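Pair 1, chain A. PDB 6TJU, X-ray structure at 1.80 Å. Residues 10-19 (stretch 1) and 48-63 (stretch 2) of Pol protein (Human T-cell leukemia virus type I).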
# COMPACT_ATOMS: atom_id res chain seq x y z
N THR A 10 -5.02 7.86 8.47
CA THR A 10 -4.40 6.76 7.67
C THR A 10 -4.88 6.90 6.22
O THR A 10 -6.06 7.23 6.01
CB THR A 10 -4.70 5.37 8.29
N HIS A 11 -3.99 6.68 5.24
CA HIS A 11 -4.35 6.51 3.81
C HIS A 11 -4.32 5.03 3.41
O HIS A 11 -3.53 4.25 3.96
CB HIS A 11 -3.46 7.37 2.94
CG HIS A 11 -3.48 8.82 3.31
ND1 HIS A 11 -2.45 9.67 2.97
CD2 HIS A 11 -4.39 9.55 4.00
CE1 HIS A 11 -2.73 10.88 3.40
NE2 HIS A 11 -3.92 10.83 4.05
N TRP A 12 -5.20 4.65 2.50
CA TRP A 12 -5.40 3.27 2.00
C TRP A 12 -5.01 3.21 0.54
O TRP A 12 -5.40 4.09 -0.21
CB TRP A 12 -6.86 2.83 2.16
CG TRP A 12 -7.27 2.74 3.58
CD1 TRP A 12 -7.28 3.74 4.51
CD2 TRP A 12 -7.67 1.56 4.27
NE1 TRP A 12 -7.70 3.27 5.71
CE2 TRP A 12 -7.94 1.93 5.60
CE3 TRP A 12 -7.82 0.24 3.90
CZ2 TRP A 12 -8.39 1.02 6.55
CZ3 TRP A 12 -8.31 -0.65 4.81
CH2 TRP A 12 -8.56 -0.27 6.12
N TYR A 13 -4.33 2.13 0.16
CA TYR A 13 -3.77 2.03 -1.19
C TYR A 13 -3.93 0.65 -1.78
O TYR A 13 -3.59 -0.38 -1.15
CB TYR A 13 -2.28 2.38 -1.26
CG TYR A 13 -1.88 3.74 -0.77
CD1 TYR A 13 -1.79 4.82 -1.63
CD2 TYR A 13 -1.44 3.90 0.53
CE1 TYR A 13 -1.39 6.06 -1.19
CE2 TYR A 13 -1.02 5.12 0.99
CZ TYR A 13 -0.99 6.21 0.13
OH TYR A 13 -0.54 7.43 0.60
N TYR A 14 -4.33 0.63 -3.03
CA TYR A 14 -3.97 -0.47 -3.96
C TYR A 14 -2.45 -0.42 -4.17
O TYR A 14 -1.87 0.66 -4.20
CB TYR A 14 -4.70 -0.34 -5.30
CG TYR A 14 -6.21 -0.43 -5.26
CD1 TYR A 14 -6.86 -1.67 -5.28
CD2 TYR A 14 -7.00 0.71 -5.23
CE1 TYR A 14 -8.24 -1.75 -5.32
CE2 TYR A 14 -8.38 0.64 -5.24
CZ TYR A 14 -9.01 -0.60 -5.28
OH TYR A 14 -10.37 -0.73 -5.26
N PHE A 15 -1.82 -1.59 -4.31
CA PHE A 15 -0.36 -1.69 -4.46
C PHE A 15 0.00 -2.84 -5.41
O PHE A 15 -0.75 -3.84 -5.53
CB PHE A 15 0.33 -1.77 -3.08
CG PHE A 15 0.15 -3.07 -2.33
CD1 PHE A 15 -0.99 -3.25 -1.54
CD2 PHE A 15 1.06 -4.10 -2.42
CE1 PHE A 15 -1.20 -4.44 -0.86
CE2 PHE A 15 0.83 -5.31 -1.77
CZ PHE A 15 -0.29 -5.47 -0.99
N LYS A 16 1.15 -2.65 -6.09
CA LYS A 16 1.89 -3.72 -6.80
C LYS A 16 3.26 -3.85 -6.13
O LYS A 16 3.77 -2.86 -5.60
CB LYS A 16 1.96 -3.39 -8.29
CG LYS A 16 0.66 -3.63 -9.01
CD LYS A 16 0.70 -3.39 -10.50
CE LYS A 16 -0.65 -3.76 -11.10
NZ LYS A 16 -0.70 -3.59 -12.57
N LEU A 17 3.83 -5.04 -6.11
CA LEU A 17 5.15 -5.21 -5.47
C LEU A 17 6.24 -4.77 -6.43
O LEU A 17 6.26 -5.24 -7.57
CB LEU A 17 5.33 -6.67 -5.10
CG LEU A 17 4.33 -7.12 -4.05
CD1 LEU A 17 3.82 -8.52 -4.36
CD2 LEU A 17 4.95 -7.00 -2.67
N PRO A 18 7.20 -3.95 -5.94
CA PRO A 18 8.19 -3.29 -6.80
C PRO A 18 9.01 -4.23 -7.70
O PRO A 18 9.57 -3.73 -8.66
CB PRO A 18 9.13 -2.57 -5.82
CG PRO A 18 8.87 -3.24 -4.50
CD PRO A 18 7.41 -3.64 -4.52
N GLY A 19 9.03 -5.53 -7.39
CA GLY A 19 9.90 -6.49 -8.10
C GLY A 19 9.19 -7.69 -8.71
O GLY A 19 9.87 -8.72 -8.84
N ALA A 48 6.30 -5.88 6.10
CA ALA A 48 5.85 -4.67 5.38
C ALA A 48 7.00 -4.10 4.53
O ALA A 48 8.23 -4.26 4.83
CB ALA A 48 5.31 -3.68 6.36
N GLN A 49 6.59 -3.46 3.47
CA GLN A 49 7.50 -3.01 2.41
C GLN A 49 7.16 -1.56 2.12
O GLN A 49 5.96 -1.16 2.18
CB GLN A 49 7.37 -3.93 1.20
CG GLN A 49 8.50 -3.73 0.21
CD GLN A 49 8.60 -4.91 -0.72
OE1 GLN A 49 7.93 -5.93 -0.52
NE2 GLN A 49 9.44 -4.77 -1.74
N TRP A 50 8.22 -0.79 1.91
CA TRP A 50 8.18 0.60 1.42
C TRP A 50 7.93 0.54 -0.09
O TRP A 50 8.81 0.08 -0.84
CB TRP A 50 9.48 1.31 1.78
CG TRP A 50 9.59 1.64 3.23
CD1 TRP A 50 10.37 1.02 4.17
CD2 TRP A 50 8.93 2.71 3.90
NE1 TRP A 50 10.23 1.63 5.38
CE2 TRP A 50 9.34 2.67 5.25
CE3 TRP A 50 8.04 3.71 3.48
CZ2 TRP A 50 8.89 3.60 6.19
CZ3 TRP A 50 7.58 4.61 4.41
CH2 TRP A 50 7.98 4.54 5.75
N ILE A 51 6.71 0.89 -0.49
CA ILE A 51 6.27 0.83 -1.90
C ILE A 51 6.35 2.25 -2.43
O ILE A 51 5.74 3.15 -1.86
CB ILE A 51 4.84 0.30 -2.10
CG1 ILE A 51 4.54 -0.97 -1.29
CG2 ILE A 51 4.59 0.10 -3.59
CD1 ILE A 51 5.31 -2.16 -1.77
N PRO A 52 7.06 2.44 -3.56
CA PRO A 52 7.14 3.75 -4.17
C PRO A 52 5.76 4.12 -4.72
O PRO A 52 4.99 3.21 -5.08
CB PRO A 52 8.17 3.57 -5.28
CG PRO A 52 8.06 2.12 -5.65
CD PRO A 52 7.74 1.40 -4.36
N TRP A 53 5.51 5.44 -4.79
CA TRP A 53 4.24 6.04 -5.25
C TRP A 53 3.81 5.49 -6.61
O TRP A 53 2.60 5.35 -6.82
CB TRP A 53 4.31 7.56 -5.27
CG TRP A 53 4.34 8.17 -3.90
CD1 TRP A 53 4.03 7.56 -2.71
CD2 TRP A 53 4.67 9.53 -3.61
NE1 TRP A 53 4.19 8.45 -1.68
CE2 TRP A 53 4.55 9.67 -2.21
CE3 TRP A 53 5.02 10.65 -4.39
CZ2 TRP A 53 4.80 10.90 -1.59
CZ3 TRP A 53 5.28 11.86 -3.78
CH2 TRP A 53 5.16 11.98 -2.39
N ARG A 54 4.75 5.26 -7.54
CA ARG A 54 4.39 4.85 -8.90
C ARG A 54 3.71 3.48 -8.83
O ARG A 54 2.98 3.19 -9.73
CB ARG A 54 5.60 4.90 -9.84
CG ARG A 54 6.63 3.83 -9.58
CD ARG A 54 7.68 3.79 -10.67
NE ARG A 54 8.33 2.51 -10.49
CZ ARG A 54 9.24 2.29 -9.56
NH1 ARG A 54 9.68 3.28 -8.79
NH2 ARG A 54 9.73 1.06 -9.43
N LEU A 55 3.92 2.68 -7.78
CA LEU A 55 3.24 1.37 -7.61
C LEU A 55 2.07 1.41 -6.62
O LEU A 55 1.67 0.33 -6.09
CB LEU A 55 4.31 0.34 -7.24
CG LEU A 55 5.37 0.18 -8.32
CD1 LEU A 55 6.49 -0.67 -7.79
CD2 LEU A 55 4.82 -0.42 -9.61
N LEU A 56 1.50 2.60 -6.41
CA LEU A 56 0.35 2.81 -5.50
C LEU A 56 -0.78 3.53 -6.22
O LEU A 56 -0.54 4.33 -7.13
CB LEU A 56 0.75 3.65 -4.29
CG LEU A 56 1.79 3.02 -3.37
CD1 LEU A 56 2.11 3.99 -2.25
CD2 LEU A 56 1.24 1.71 -2.84
N LYS A 57 -1.99 3.21 -5.77
CA LYS A 57 -3.19 4.00 -6.14
C LYS A 57 -3.96 4.27 -4.85
O LYS A 57 -4.25 3.31 -4.12
CB LYS A 57 -4.05 3.30 -7.21
CG LYS A 57 -3.42 3.09 -8.57
CD LYS A 57 -3.34 4.32 -9.43
CE LYS A 57 -2.72 3.98 -10.76
NZ LYS A 57 -2.64 5.17 -11.64
N ARG A 58 -4.26 5.53 -4.60
CA ARG A 58 -5.01 6.01 -3.41
C ARG A 58 -6.50 5.61 -3.50
O ARG A 58 -7.27 6.12 -4.36
CB ARG A 58 -4.77 7.52 -3.33
CG ARG A 58 -5.57 8.22 -2.25
CD ARG A 58 -5.12 7.78 -0.89
NE ARG A 58 -5.62 8.75 0.06
CZ ARG A 58 -5.05 9.92 0.30
NH1 ARG A 58 -3.97 10.29 -0.35
NH2 ARG A 58 -5.59 10.72 1.21
N ALA A 59 -6.93 4.74 -2.58
CA ALA A 59 -8.33 4.34 -2.43
C ALA A 59 -9.02 5.29 -1.46
O ALA A 59 -8.32 5.92 -0.70
CB ALA A 59 -8.42 2.91 -1.95
N ALA A 60 -10.34 5.37 -1.52
CA ALA A 60 -11.15 6.15 -0.55
C ALA A 60 -10.97 5.52 0.83
O ALA A 60 -10.88 4.30 0.92
CB ALA A 60 -12.61 6.17 -0.94
N CYS A 61 -10.88 6.33 1.87
CA CYS A 61 -10.72 5.84 3.25
C CYS A 61 -12.03 5.17 3.68
O CYS A 61 -13.10 5.74 3.47
CB CYS A 61 -10.37 7.02 4.15
SG CYS A 61 -9.91 6.56 5.84
N PRO A 62 -12.04 3.94 4.24
CA PRO A 62 -13.27 3.38 4.82
C PRO A 62 -13.66 4.06 6.14
O PRO A 62 -12.82 4.75 6.77
CB PRO A 62 -12.93 1.89 4.97
CG PRO A 62 -11.44 1.89 5.19
CD PRO A 62 -10.92 2.99 4.30
N ARG A 63 -14.93 3.89 6.53
CA ARG A 63 -15.57 4.64 7.65
C ARG A 63 -15.63 3.67 8.84
O ARG A 63 -15.85 2.48 8.66
CB ARG A 63 -16.88 5.28 7.14
O HOH W 1 -7.08 6.54 1.84
O HOH W 2 8.91 -1.10 -10.59

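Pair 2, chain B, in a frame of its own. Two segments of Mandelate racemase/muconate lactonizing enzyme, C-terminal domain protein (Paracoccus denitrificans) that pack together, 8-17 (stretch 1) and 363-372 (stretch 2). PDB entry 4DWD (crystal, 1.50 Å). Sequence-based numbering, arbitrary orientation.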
# COMPACT_ATOMS: atom_id res chain seq x y z
N VAL B 8 -19.56 -19.79 42.41
CA VAL B 8 -19.44 -18.56 41.63
C VAL B 8 -20.78 -17.84 41.72
O VAL B 8 -21.82 -18.40 41.35
CB VAL B 8 -19.08 -18.85 40.15
CG1 VAL B 8 -19.04 -17.55 39.35
CG2 VAL B 8 -17.75 -19.59 40.04
N GLU B 9 -20.76 -16.61 42.22
CA GLU B 9 -21.98 -15.82 42.38
C GLU B 9 -21.93 -14.57 41.52
O GLU B 9 -20.90 -13.88 41.48
CB GLU B 9 -22.15 -15.35 43.81
CG GLU B 9 -22.46 -16.43 44.82
CD GLU B 9 -22.33 -15.87 46.21
OE1 GLU B 9 -23.26 -15.19 46.67
OE2 GLU B 9 -21.28 -16.07 46.82
N ALA B 10 -23.05 -14.26 40.88
CA ALA B 10 -23.20 -13.05 40.07
C ALA B 10 -24.12 -12.08 40.82
O ALA B 10 -25.27 -12.42 41.11
CB ALA B 10 -23.79 -13.40 38.71
N LEU B 11 -23.61 -10.90 41.15
CA LEU B 11 -24.29 -9.96 42.04
C LEU B 11 -24.49 -8.59 41.41
O LEU B 11 -23.54 -7.95 40.95
CB LEU B 11 -23.46 -9.80 43.32
CG LEU B 11 -23.14 -11.06 44.14
CD1 LEU B 11 -22.22 -10.71 45.30
CD2 LEU B 11 -24.40 -11.76 44.61
N SER B 12 -25.75 -8.14 41.40
CA SER B 12 -26.09 -6.79 41.00
C SER B 12 -26.23 -5.98 42.29
O SER B 12 -27.06 -6.31 43.15
CB SER B 12 -27.41 -6.78 40.21
OG SER B 12 -27.89 -5.47 39.99
N VAL B 13 -25.40 -4.94 42.43
CA VAL B 13 -25.26 -4.24 43.70
C VAL B 13 -25.56 -2.74 43.58
O VAL B 13 -24.99 -2.05 42.74
CB VAL B 13 -23.83 -4.45 44.27
CG1 VAL B 13 -23.66 -3.76 45.62
CG2 VAL B 13 -23.52 -5.94 44.40
N ALA B 14 -26.48 -2.26 44.43
CA ALA B 14 -26.80 -0.84 44.54
C ALA B 14 -25.64 -0.11 45.20
O ALA B 14 -25.21 -0.48 46.29
CB ALA B 14 -28.08 -0.65 45.34
N MSE B 15 -25.12 0.93 44.54
CA MSE B 15 -23.90 1.61 45.00
C MSE B 15 -24.16 3.00 45.51
O MSE B 15 -25.00 3.73 44.97
CB MSE B 15 -22.93 1.70 43.83
CG MSE B 15 -22.47 0.31 43.36
SE MSE B 15 -21.19 -0.54 44.59
CE MSE B 15 -19.58 0.47 44.07
N GLY B 16 -23.43 3.39 46.56
CA GLY B 16 -23.47 4.75 47.10
C GLY B 16 -24.85 5.19 47.55
O GLY B 16 -25.66 4.37 47.99
N ASP B 17 -25.12 6.49 47.41
CA ASP B 17 -26.40 7.07 47.83
C ASP B 17 -27.53 6.82 46.83
O ASP B 17 -27.30 6.30 45.73
CB ASP B 17 -26.25 8.58 48.12
CG ASP B 17 -25.81 9.39 46.90
OD1 ASP B 17 -25.62 8.83 45.80
OD2 ASP B 17 -25.64 10.62 47.06
N GLU B 363 -23.03 -4.38 54.29
CA GLU B 363 -23.49 -3.41 53.31
C GLU B 363 -23.72 -4.12 51.98
O GLU B 363 -24.76 -3.93 51.35
CB GLU B 363 -22.50 -2.25 53.13
CG GLU B 363 -22.61 -1.16 54.18
CD GLU B 363 -23.93 -0.40 54.13
OE1 GLU B 363 -24.67 -0.48 53.12
OE2 GLU B 363 -24.24 0.30 55.11
N LEU B 364 -22.76 -4.94 51.57
CA LEU B 364 -22.91 -5.69 50.34
C LEU B 364 -24.20 -6.51 50.36
O LEU B 364 -25.00 -6.42 49.44
CB LEU B 364 -21.73 -6.62 50.13
CG LEU B 364 -21.96 -7.53 48.92
CD1 LEU B 364 -21.63 -6.77 47.64
CD2 LEU B 364 -21.19 -8.82 49.05
N ALA B 365 -24.37 -7.31 51.42
CA ALA B 365 -25.55 -8.16 51.56
C ALA B 365 -26.84 -7.37 51.40
O ALA B 365 -27.74 -7.80 50.67
CB ALA B 365 -25.52 -8.91 52.89
N SER B 366 -26.91 -6.20 52.04
CA SER B 366 -28.12 -5.38 52.02
C SER B 366 -28.41 -4.74 50.67
O SER B 366 -29.54 -4.31 50.42
CB SER B 366 -28.04 -4.29 53.09
OG SER B 366 -27.16 -3.26 52.69
N ARG B 367 -27.39 -4.67 49.81
CA ARG B 367 -27.49 -3.97 48.52
C ARG B 367 -27.43 -4.90 47.31
O ARG B 367 -27.58 -4.46 46.16
CB ARG B 367 -26.38 -2.91 48.40
CG ARG B 367 -26.56 -1.72 49.34
CD ARG B 367 -25.23 -1.02 49.59
NE ARG B 367 -25.40 0.21 50.35
CZ ARG B 367 -25.54 1.42 49.80
NH1 ARG B 367 -25.54 1.57 48.47
NH2 ARG B 367 -25.69 2.48 50.58
N ALA B 368 -27.22 -6.19 47.57
CA ALA B 368 -26.98 -7.15 46.49
C ALA B 368 -28.21 -7.95 46.10
O ALA B 368 -28.94 -8.46 46.96
CB ALA B 368 -25.83 -8.09 46.85
N THR B 369 -28.43 -8.05 44.79
CA THR B 369 -29.41 -8.97 44.24
C THR B 369 -28.62 -10.02 43.48
O THR B 369 -27.85 -9.69 42.57
CB THR B 369 -30.37 -8.23 43.28
OG1 THR B 369 -31.13 -7.27 44.01
CG2 THR B 369 -31.33 -9.21 42.60
N GLU B 370 -28.80 -11.28 43.84
CA GLU B 370 -28.15 -12.34 43.09
C GLU B 370 -28.88 -12.59 41.77
O GLU B 370 -30.11 -12.67 41.73
CB GLU B 370 -28.01 -13.64 43.88
CG GLU B 370 -27.04 -14.59 43.19
CD GLU B 370 -26.86 -15.92 43.88
OE1 GLU B 370 -27.53 -16.16 44.91
OE2 GLU B 370 -26.06 -16.75 43.39
N ILE B 371 -28.10 -12.71 40.71
CA ILE B 371 -28.62 -13.07 39.40
C ILE B 371 -28.39 -14.56 39.27
O ILE B 371 -27.26 -15.03 39.35
CB ILE B 371 -27.87 -12.31 38.28
CG1 ILE B 371 -27.94 -10.79 38.52
CG2 ILE B 371 -28.38 -12.73 36.90
CD1 ILE B 371 -29.33 -10.21 38.64
N THR B 372 -29.47 -15.31 39.12
CA THR B 372 -29.36 -16.76 39.12
C THR B 372 -29.90 -17.32 37.83
O THR B 372 -30.48 -16.59 37.02
CB THR B 372 -30.13 -17.40 40.29
OG1 THR B 372 -31.52 -17.09 40.18
CG2 THR B 372 -29.61 -16.92 41.64
O HOH W 3 -25.31 -16.14 40.83

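Pair 1 and pair 2 share an antiparallel two-strand ladder in which the second strand comes just after a helical turn, with Leu A55 between the two in pair 1 and no residue between them in pair 2; 14 central residues superpose with an RMSD of 0.6 Å. Strand 12-15 of pair 1 crosses strand 56-59 at 144°, and strand 8-14 of pair 2 crosses strand 368-372 at 149°, with a closest axial approach of 4.5 Å in both. The turn is a short 3-10 segment, Trp A53 and Arg A54, in pair 1 and the end of a longer helix in pair 2.

The backbone bonds match. Ala A59 N donates to Trp A12 O (2.9 Å) as Ile B371 N does to Ala B10 O (2.9 Å), and Lys A57 N to Tyr A14 O (3.0 Å) as Thr B369 N to Ser B12 O (2.8 Å). The return bond is weak in pair 1, Tyr A14 N to Lys A57 O (2.9 Å, 128°), but straighter in pair 2, Ser B12 N to Thr B369 O (2.9 Å, 166°). Lys A16 N to Leu A55 O and Ala B14 N to Arg B367 O, both 3.0 Å, close the ladder beside the turn.

On the face carrying Tyr A13, Phe A15, Leu A56 and Arg A58, matched by Leu B11, Val B13, Ala B368 and Glu B370, the filling differs. Leu A56 CD1 sits 4.1 Å from the centroid of the Tyr A13 ring, over its face, and Leu A56 CD2 meets Phe A15 CB at 3.6 Å. Ala B368 is smaller: its CB reaches Val B13 CG2 at 4.0 Å, while Leu B364 from the helix adds CD1 to Val B13 CG2 (3.8 Å) and CD2 to Leu B11 CD1 (4.3 Å). Farther along, the Arg A58 guanidinium stacks flat on His A11, centres 3.6 Å apart; at the matched positions Glu B9 and Glu B370 are like-charged, with OE1 of the former 4.6 Å from OE2 of the latter.

On the other face, Trp A12 CB meets Ala A59 CB at 4.4 Å, and Pro A62 CD covers the indole five-membered ring, 3.4 Å from its centroid. Ala B10 is the small partner in pair 2, its CB 4.2 Å from Ile B371 CB, so the bulk lies on the opposite strand. Tyr A14 CE2 leans to Ala A59 CB (4.0 Å), as Ser B12 CB approaches Ile B371 CD1 (4.2 Å).

Leu A55 matches Arg B367. The leucine packs CD1 against Pro A18 CB (3.8 Å); the arginine sends NH1 to Ala B14 O (3.0 Å) and Gly B16 O (2.8 Å), so its end makes hydrogen bonds where the leucine makes apolar contacts, while Arg B367 CB still packs against Val B13 CG1 (4.0 Å).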